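Local coordinates for amidohydrolase (Thermotoga maritima, PDB 3OOQ), which is an amidohydrolase that probably hydrolyses amide bonds, possibly as an allantoinase, at residues I237-H251 against L262-L274. Numbering follows the deposited sequence.
Sequences IRIAEEFGFNLVIEH and LAEKKIPVVVGPL
With its CG anti to the carbonyl carbon (chi1 -42°), H251 turns its imidazole so that ND1 meets the backbone of G272, while I267, its CD1 carried on an extended chi2 of 162°, reaches I237. These contacts join parallel strands 247-249 and 269-271, linked through helix 259-264 in a beta-alpha-beta crossover of the TIM-barrel fold of the amidohydrolase family. I249 N donates to P268 O at 3.1 Å. I249 O accepts V270 N at 2.9 Å, and a weak bond from H251 N to V270 O follows. Between strands and helices, I267 forms the apolar centre: CD1 lies 3.6 Å from I237 CG1, whereas CG2 packs on I249 CG1 and L247 CG. I237 CD1 also touches L262 CD2. At the outer end, K265 stretches out fully and crosses E241 at about a right angle, NZ meeting the syn lone pair of OE2 at 2.7 Å in an exposed salt bridge. On the other side of the strands, V270 CG2 touches both V248 CG1 and OE2 of buried E250, whose OE1 takes a salt bridge to R224. Near the chain corner, H251 stacks on H228 and meets H63 edge-to-face, a histidine cluster consistent with the family's active-site end of the barrel. Replacing H251 by an alanine is likely to leave G272 O without its ring donor and H228 without its stacking partner. One water bridges H251 O and G272 N, donating to the former and accepting from the latter. The ND1 bond, 2.8 Å long, reaches G272 O in the carbonyl plane, on a lone pair, with the oxygen only 8° out of the imidazole plane.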
ATOM      1  N   ILE F 237     -32.015 -22.698  -5.256  1.00 17.58           N
ATOM      2  CA  ILE F 237     -32.844 -23.876  -5.609  1.00 18.11           C
ATOM      3  C   ILE F 237     -32.318 -24.573  -6.889  1.00 18.61           C
ATOM      4  O   ILE F 237     -32.212 -25.816  -6.936  1.00 18.31           O
ATOM      5  CB  ILE F 237     -34.353 -23.492  -5.735  1.00 18.24           C
ATOM      6  CG1 ILE F 237     -34.886 -22.972  -4.389  1.00 21.24           C
ATOM      7  CG2 ILE F 237     -35.224 -24.692  -6.200  1.00 21.51           C
ATOM      8  CD1 ILE F 237     -36.167 -22.152  -4.529  1.00 17.01           C
ATOM      9  N   ARG F 238     -31.961 -23.784  -7.907  1.00 18.75           N
ATOM     10  CA  ARG F 238     -31.448 -24.361  -9.158  1.00 19.83           C
ATOM     11  C   ARG F 238     -30.228 -25.218  -8.899  1.00 19.22           C
ATOM     12  O   ARG F 238     -30.104 -26.313  -9.442  1.00 19.59           O
ATOM     13  CB  ARG F 238     -31.096 -23.296 -10.196  1.00 20.26           C
ATOM     14  CG  ARG F 238     -32.259 -22.826 -11.012  1.00 21.69           C
ATOM     15  CD  ARG F 238     -31.804 -22.107 -12.308  1.00 22.69           C
ATOM     16  NE  ARG F 238     -30.785 -21.063 -12.118  1.00 19.99           N
ATOM     17  CZ  ARG F 238     -30.998 -19.861 -11.593  1.00 22.16           C
ATOM     18  NH1 ARG F 238     -32.208 -19.502 -11.157  1.00 20.71           N
ATOM     19  NH2 ARG F 238     -29.982 -18.999 -11.498  1.00 19.98           N
ATOM     20  N   ILE F 239     -29.337 -24.720  -8.055  1.00 18.53           N
ATOM     21  CA  ILE F 239     -28.132 -25.478  -7.738  1.00 18.62           C
ATOM     22  C   ILE F 239     -28.454 -26.744  -6.932  1.00 18.33           C
ATOM     23  O   ILE F 239     -27.904 -27.807  -7.203  1.00 18.07           O
ATOM     24  CB  ILE F 239     -27.082 -24.595  -7.039  1.00 18.18           C
ATOM     25  CG1 ILE F 239     -26.499 -23.614  -8.087  1.00 18.04           C
ATOM     26  CG2 ILE F 239     -25.987 -25.464  -6.411  1.00 16.88           C
ATOM     27  CD1 ILE F 239     -25.780 -22.426  -7.510  1.00 19.37           C
ATOM     28  N   ALA F 240     -29.325 -26.613  -5.939  1.00 18.39           N
ATOM     29  CA  ALA F 240     -29.740 -27.758  -5.130  1.00 18.97           C
ATOM     30  C   ALA F 240     -30.305 -28.860  -6.023  1.00 20.05           C
ATOM     31  O   ALA F 240     -29.975 -30.036  -5.854  1.00 20.05           O
ATOM     32  CB  ALA F 240     -30.758 -27.339  -4.085  1.00 18.24           C
ATOM     33  N   GLU F 241     -31.130 -28.473  -6.992  1.00 20.78           N
ATOM     34  CA  GLU F 241     -31.732 -29.441  -7.897  1.00 22.09           C
ATOM     35  C   GLU F 241     -30.707 -29.999  -8.891  1.00 22.12           C
ATOM     36  O   GLU F 241     -30.747 -31.175  -9.239  1.00 21.90           O
ATOM     37  CB  GLU F 241     -32.922 -28.819  -8.634  1.00 23.04           C
ATOM     38  CG  GLU F 241     -34.143 -28.596  -7.727  1.00 30.33           C
ATOM     39  CD  GLU F 241     -35.198 -27.706  -8.363  1.00 23.68           C
ATOM     40  OE1 GLU F 241     -34.951 -27.153  -9.460  1.00 31.40           O
ATOM     41  OE2 GLU F 241     -36.268 -27.511  -7.753  1.00 31.61           O
ATOM     42  N   GLU F 242     -29.788 -29.154  -9.345  1.00 21.46           N
ATOM     43  CA  GLU F 242     -28.769 -29.602 -10.270  1.00 21.56           C
ATOM     44  C   GLU F 242     -27.983 -30.774  -9.669  1.00 21.34           C
ATOM     45  O   GLU F 242     -27.687 -31.741 -10.359  1.00 21.34           O
ATOM     46  CB  GLU F 242     -27.837 -28.444 -10.649  1.00 21.51           C
ATOM     47  CG  GLU F 242     -26.598 -28.862 -11.460  1.00 31.73           C
ATOM     48  CD  GLU F 242     -25.823 -27.665 -12.021  1.00 22.51           C
ATOM     49  OE1 GLU F 242     -26.368 -26.536 -11.971  1.00 31.56           O
ATOM     50  OE2 GLU F 242     -24.699 -27.868 -12.529  1.00 31.56           O
ATOM     51  N   PHE F 243     -27.687 -30.689  -8.378  1.00 21.69           N
ATOM     52  CA  PHE F 243     -26.831 -31.655  -7.731  1.00 22.33           C
ATOM     53  C   PHE F 243     -27.595 -32.643  -6.866  1.00 22.97           C
ATOM     54  O   PHE F 243     -26.991 -33.539  -6.311  1.00 23.71           O
ATOM     55  CB  PHE F 243     -25.744 -30.937  -6.919  1.00 21.74           C
ATOM     56  CG  PHE F 243     -24.725 -30.225  -7.778  1.00 21.11           C
ATOM     57  CD1 PHE F 243     -23.702 -30.941  -8.398  1.00 21.47           C
ATOM     58  CD2 PHE F 243     -24.808 -28.845  -7.989  1.00 21.67           C
ATOM     59  CE1 PHE F 243     -22.777 -30.302  -9.207  1.00 20.85           C
ATOM     60  CE2 PHE F 243     -23.870 -28.185  -8.802  1.00 20.45           C
ATOM     61  CZ  PHE F 243     -22.859 -28.917  -9.411  1.00 21.55           C
ATOM     62  N   GLY F 244     -28.913 -32.475  -6.775  1.00 23.05           N
ATOM     63  CA  GLY F 244     -29.788 -33.348  -5.995  1.00 23.80           C
ATOM     64  C   GLY F 244     -29.538 -33.341  -4.496  1.00 24.18           C
ATOM     65  O   GLY F 244     -29.425 -34.396  -3.888  1.00 25.59           O
ATOM     66  N   PHE F 245     -29.432 -32.163  -3.888  1.00 22.64           N
ATOM     67  CA  PHE F 245     -29.360 -32.104  -2.426  1.00 21.27           C
ATOM     68  C   PHE F 245     -30.551 -31.391  -1.771  1.00 20.71           C
ATOM     69  O   PHE F 245     -31.301 -30.667  -2.437  1.00 20.88           O
ATOM     70  CB  PHE F 245     -27.996 -31.584  -1.925  1.00 20.35           C
ATOM     71  CG  PHE F 245     -27.600 -30.206  -2.439  1.00 19.03           C
ATOM     72  CD1 PHE F 245     -28.090 -29.046  -1.842  1.00 19.94           C
ATOM     73  CD2 PHE F 245     -26.667 -30.073  -3.462  1.00 20.58           C
ATOM     74  CE1 PHE F 245     -27.677 -27.796  -2.265  1.00 18.06           C
ATOM     75  CE2 PHE F 245     -26.250 -28.810  -3.893  1.00 18.69           C
ATOM     76  CZ  PHE F 245     -26.756 -27.679  -3.293  1.00 19.79           C
ATOM     77  N   ASN F 246     -30.735 -31.628  -0.472  1.00 20.33           N
ATOM     78  CA  ASN F 246     -31.765 -30.945   0.310  1.00 20.09           C
ATOM     79  C   ASN F 246     -31.340 -29.557   0.712  1.00 20.04           C
ATOM     80  O   ASN F 246     -30.176 -29.336   1.027  1.00 19.79           O
ATOM     81  CB  ASN F 246     -32.105 -31.736   1.573  1.00 19.44           C
ATOM     82  CG  ASN F 246     -32.726 -33.083   1.256  1.00 26.01           C
ATOM     83  OD1 ASN F 246     -33.490 -33.181   0.334  1.00 19.01           O
ATOM     84  ND2 ASN F 246     -32.374 -34.117   2.012  1.00 19.65           N
ATOM     85  N   LEU F 247     -32.295 -28.633   0.732  1.00 20.44           N
ATOM     86  CA  LEU F 247     -31.991 -27.269   1.133  1.00 21.03           C
ATOM     87  C   LEU F 247     -32.998 -26.669   2.073  1.00 19.95           C
ATOM     88  O   LEU F 247     -34.167 -27.058   2.109  1.00 20.94           O
ATOM     89  CB  LEU F 247     -31.803 -26.338  -0.091  1.00 22.11           C
ATOM     90  CG  LEU F 247     -33.003 -25.667  -0.782  1.00 20.64           C
ATOM     91  CD1 LEU F 247     -32.627 -24.363  -1.434  1.00 23.10           C
ATOM     92  CD2 LEU F 247     -33.587 -26.587  -1.833  1.00 23.55           C
ATOM     93  N   VAL F 248     -32.513 -25.689   2.817  1.00 18.97           N
ATOM     94  CA  VAL F 248     -33.321 -24.757   3.563  1.00 19.17           C
ATOM     95  C   VAL F 248     -32.877 -23.374   3.087  1.00 19.46           C
ATOM     96  O   VAL F 248     -31.693 -23.133   2.873  1.00 18.84           O
ATOM     97  CB  VAL F 248     -33.057 -24.909   5.100  1.00 18.94           C
ATOM     98  CG1 VAL F 248     -33.823 -23.890   5.899  1.00 19.31           C
ATOM     99  CG2 VAL F 248     -33.404 -26.345   5.592  1.00 19.93           C
ATOM    100  N   ILE F 249     -33.825 -22.468   2.907  1.00 20.14           N
ATOM    101  CA  ILE F 249     -33.497 -21.083   2.594  1.00 19.84           C
ATOM    102  C   ILE F 249     -33.399 -20.280   3.892  1.00 20.88           C
ATOM    103  O   ILE F 249     -34.326 -20.329   4.713  1.00 22.10           O
ATOM    104  CB  ILE F 249     -34.572 -20.467   1.694  1.00 19.66           C
ATOM    105  CG1 ILE F 249     -34.656 -21.200   0.338  1.00 15.40           C
ATOM    106  CG2 ILE F 249     -34.324 -18.984   1.508  1.00 15.48           C
ATOM    107  CD1 ILE F 249     -33.457 -20.913  -0.612  1.00 19.97           C
ATOM    108  N   GLU F 250     -32.282 -19.576   4.088  1.00 20.26           N
ATOM    109  CA  GLU F 250     -32.096 -18.722   5.261  1.00 20.48           C
ATOM    110  C   GLU F 250     -32.448 -17.282   4.915  1.00 19.77           C
ATOM    111  O   GLU F 250     -32.044 -16.777   3.864  1.00 18.73           O
ATOM    112  CB  GLU F 250     -30.648 -18.756   5.777  1.00 21.19           C
ATOM    113  CG  GLU F 250     -29.960 -20.098   5.780  1.00 24.89           C
ATOM    114  CD  GLU F 250     -30.735 -21.165   6.541  1.00 23.73           C
ATOM    115  OE1 GLU F 250     -30.771 -22.304   6.034  1.00 25.68           O
ATOM    116  OE2 GLU F 250     -31.312 -20.869   7.623  1.00 25.56           O
ATOM    117  N   HIS F 251     -33.166 -16.629   5.830  1.00 20.67           N
ATOM    118  CA  HIS F 251     -33.706 -15.261   5.673  1.00 22.54           C
ATOM    119  C   HIS F 251     -34.853 -15.205   4.653  1.00 23.00           C
ATOM    120  O   HIS F 251     -35.989 -14.875   5.018  1.00 23.40           O
ATOM    121  CB  HIS F 251     -32.628 -14.227   5.345  1.00 24.15           C
ATOM    122  CG  HIS F 251     -31.370 -14.388   6.139  1.00 27.53           C
ATOM    123  ND1 HIS F 251     -31.312 -14.153   7.498  1.00 25.98           N
ATOM    124  CD2 HIS F 251     -30.118 -14.755   5.765  1.00 25.84           C
ATOM    125  CE1 HIS F 251     -30.079 -14.376   7.929  1.00 27.10           C
ATOM    126  NE2 HIS F 251     -29.334 -14.736   6.897  1.00 26.72           N
ATOM    127  N   LEU F 262     -42.090 -22.146  -3.631  1.00 25.96           N
ATOM    128  CA  LEU F 262     -41.519 -22.703  -2.408  1.00 25.35           C
ATOM    129  C   LEU F 262     -42.453 -23.742  -1.782  1.00 25.13           C
ATOM    130  O   LEU F 262     -42.000 -24.811  -1.357  1.00 24.75           O
ATOM    131  CB  LEU F 262     -41.172 -21.586  -1.401  1.00 25.08           C
ATOM    132  CG  LEU F 262     -40.162 -20.523  -1.898  1.00 30.33           C
ATOM    133  CD1 LEU F 262     -39.959 -19.453  -0.859  1.00 25.11           C
ATOM    134  CD2 LEU F 262     -38.844 -21.123  -2.225  1.00 24.35           C
ATOM    135  N   ALA F 263     -43.741 -23.413  -1.733  1.00 25.36           N
ATOM    136  CA  ALA F 263     -44.775 -24.336  -1.248  1.00 26.96           C
ATOM    137  C   ALA F 263     -44.846 -25.640  -2.067  1.00 28.14           C
ATOM    138  O   ALA F 263     -44.764 -26.734  -1.495  1.00 28.24           O
ATOM    139  CB  ALA F 263     -46.136 -23.646  -1.221  1.00 26.53           C
ATOM    140  N   GLU F 264     -44.974 -25.519  -3.390  1.00 28.79           N
ATOM    141  CA  GLU F 264     -45.045 -26.692  -4.267  1.00 30.44           C
ATOM    142  C   GLU F 264     -43.841 -27.607  -4.069  1.00 29.36           C
ATOM    143  O   GLU F 264     -43.990 -28.824  -3.948  1.00 29.33           O
ATOM    144  CB  GLU F 264     -45.111 -26.289  -5.750  1.00 32.59           C
ATOM    145  CG  GLU F 264     -46.458 -25.765  -6.242  1.00 59.57           C
ATOM    146  CD  GLU F 264     -46.358 -25.046  -7.604  1.00 35.43           C
ATOM    147  OE1 GLU F 264     -45.407 -25.318  -8.385  1.00 59.98           O
ATOM    148  OE2 GLU F 264     -47.237 -24.200  -7.891  1.00 60.36           O
ATOM    149  N   LYS F 265     -42.649 -27.010  -4.028  1.00 28.04           N
ATOM    150  CA  LYS F 265     -41.407 -27.774  -3.900  1.00 26.48           C
ATOM    151  C   LYS F 265     -41.068 -28.170  -2.464  1.00 25.30           C
ATOM    152  O   LYS F 265     -40.032 -28.803  -2.224  1.00 24.64           O
ATOM    153  CB  LYS F 265     -40.236 -27.006  -4.542  1.00 26.45           C
ATOM    154  CG  LYS F 265     -40.340 -26.886  -6.070  1.00 26.61           C
ATOM    155  CD  LYS F 265     -39.203 -26.079  -6.653  1.00 26.65           C
ATOM    156  CE  LYS F 265     -39.270 -26.101  -8.173  1.00 27.50           C
ATOM    157  NZ  LYS F 265     -37.991 -25.648  -8.807  1.00 26.64           N
ATOM    158  N   LYS F 266     -41.917 -27.796  -1.507  1.00 25.32           N
ATOM    159  CA  LYS F 266     -41.691 -28.174  -0.102  1.00 25.73           C
ATOM    160  C   LYS F 266     -40.351 -27.658   0.454  1.00 24.51           C
ATOM    161  O   LYS F 266     -39.665 -28.362   1.205  1.00 24.52           O
ATOM    162  CB  LYS F 266     -41.736 -29.701   0.060  1.00 27.85           C
ATOM    163  CG  LYS F 266     -43.105 -30.319   0.275  1.00 43.08           C
ATOM    164  CD  LYS F 266     -43.951 -30.213  -0.962  1.00 31.45           C
ATOM    165  CE  LYS F 266     -44.995 -31.345  -1.049  1.00 44.27           C
ATOM    166  NZ  LYS F 266     -45.598 -31.639   0.278  1.00 33.28           N
ATOM    167  N   ILE F 267     -39.978 -26.439   0.084  1.00 23.25           N
ATOM    168  CA  ILE F 267     -38.722 -25.855   0.566  1.00 22.17           C
ATOM    169  C   ILE F 267     -38.990 -24.981   1.787  1.00 21.22           C
ATOM    170  O   ILE F 267     -39.789 -24.042   1.737  1.00 20.47           O
ATOM    171  CB  ILE F 267     -37.992 -25.065  -0.544  1.00 21.86           C
ATOM    172  CG1 ILE F 267     -37.661 -26.007  -1.706  1.00 21.75           C
ATOM    173  CG2 ILE F 267     -36.699 -24.398   0.018  1.00 21.05           C
ATOM    174  CD1 ILE F 267     -37.332 -25.301  -3.025  1.00 22.22           C
ATOM    175  N   PRO F 268     -38.335 -25.302   2.908  1.00 20.72           N
ATOM    176  CA  PRO F 268     -38.645 -24.498   4.069  1.00 19.98           C
ATOM    177  C   PRO F 268     -37.812 -23.226   4.068  1.00 19.32           C
ATOM    178  O   PRO F 268     -36.769 -23.158   3.382  1.00 18.77           O
ATOM    179  CB  PRO F 268     -38.236 -25.402   5.234  1.00 20.41           C
ATOM    180  CG  PRO F 268     -37.120 -26.234   4.674  1.00 27.53           C
ATOM    181  CD  PRO F 268     -37.471 -26.458   3.229  1.00 20.22           C
ATOM    182  N   VAL F 269     -38.276 -22.245   4.839  1.00 18.40           N
ATOM    183  CA  VAL F 269     -37.639 -20.950   4.940  1.00 18.79           C
ATOM    184  C   VAL F 269     -37.543 -20.534   6.402  1.00 20.35           C
ATOM    185  O   VAL F 269     -38.558 -20.468   7.100  1.00 20.61           O
ATOM    186  CB  VAL F 269     -38.406 -19.862   4.184  1.00 17.14           C
ATOM    187  CG1 VAL F 269     -37.617 -18.550   4.214  1.00 16.28           C
ATOM    188  CG2 VAL F 269     -38.685 -20.290   2.754  1.00 16.44           C
ATOM    189  N   VAL F 270     -36.317 -20.282   6.859  1.00 20.35           N
ATOM    190  CA  VAL F 270     -36.089 -19.661   8.159  1.00 20.26           C
ATOM    191  C   VAL F 270     -36.094 -18.151   7.951  1.00 20.56           C
ATOM    192  O   VAL F 270     -35.083 -17.570   7.543  1.00 20.64           O
ATOM    193  CB  VAL F 270     -34.753 -20.124   8.822  1.00 19.35           C
ATOM    194  CG1 VAL F 270     -34.651 -19.572  10.221  1.00 18.57           C
ATOM    195  CG2 VAL F 270     -34.687 -21.660   8.891  1.00 18.82           C
ATOM    196  N   VAL F 271     -37.241 -17.529   8.210  1.00 21.07           N
ATOM    197  CA  VAL F 271     -37.414 -16.085   8.005  1.00 21.30           C
ATOM    198  C   VAL F 271     -36.783 -15.305   9.162  1.00 22.24           C
ATOM    199  O   VAL F 271     -36.531 -15.861  10.236  1.00 22.33           O
ATOM    200  CB  VAL F 271     -38.901 -15.658   7.793  1.00 21.48           C
ATOM    201  CG1 VAL F 271     -39.541 -16.442   6.664  1.00 20.49           C
ATOM    202  CG2 VAL F 271     -39.724 -15.856   9.066  1.00 21.04           C
ATOM    203  N   GLY F 272     -36.507 -14.024   8.917  1.00 22.25           N
ATOM    204  CA  GLY F 272     -35.821 -13.190   9.890  1.00 22.03           C
ATOM    205  C   GLY F 272     -34.350 -13.044   9.528  1.00 21.51           C
ATOM    206  O   GLY F 272     -33.848 -13.769   8.665  1.00 21.37           O
ATOM    207  N   PRO F 273     -33.662 -12.071  10.148  1.00 21.33           N
ATOM    208  CA  PRO F 273     -34.254 -11.147  11.129  1.00 21.71           C
ATOM    209  C   PRO F 273     -35.260 -10.186  10.462  1.00 21.80           C
ATOM    210  O   PRO F 273     -35.049  -9.775   9.326  1.00 22.15           O
ATOM    211  CB  PRO F 273     -33.037 -10.376  11.645  1.00 21.70           C
ATOM    212  CG  PRO F 273     -32.100 -10.304  10.399  1.00 22.59           C
ATOM    213  CD  PRO F 273     -32.322 -11.634   9.693  1.00 21.34           C
ATOM    214  N   LEU F 274     -36.326  -9.833  11.173  1.00 21.78           N
ATOM    215  CA  LEU F 274     -37.389  -8.960  10.650  1.00 23.18           C
ATOM    216  C   LEU F 274     -37.584  -7.648  11.430  1.00 24.27           C
ATOM    217  O   LEU F 274     -37.894  -6.605  10.848  1.00 24.68           O
ATOM    218  CB  LEU F 274     -38.721  -9.724  10.589  1.00 23.44           C
ATOM    219  CG  LEU F 274     -38.886 -10.809   9.534  1.00 29.17           C
ATOM    220  CD1 LEU F 274     -40.130 -11.647   9.855  1.00 23.59           C
ATOM    221  CD2 LEU F 274     -38.955 -10.220   8.106  1.00 22.85           C
TER
HETATM  222  O   HOH W   1     -36.875 -12.867   6.334  1.00 27.94           O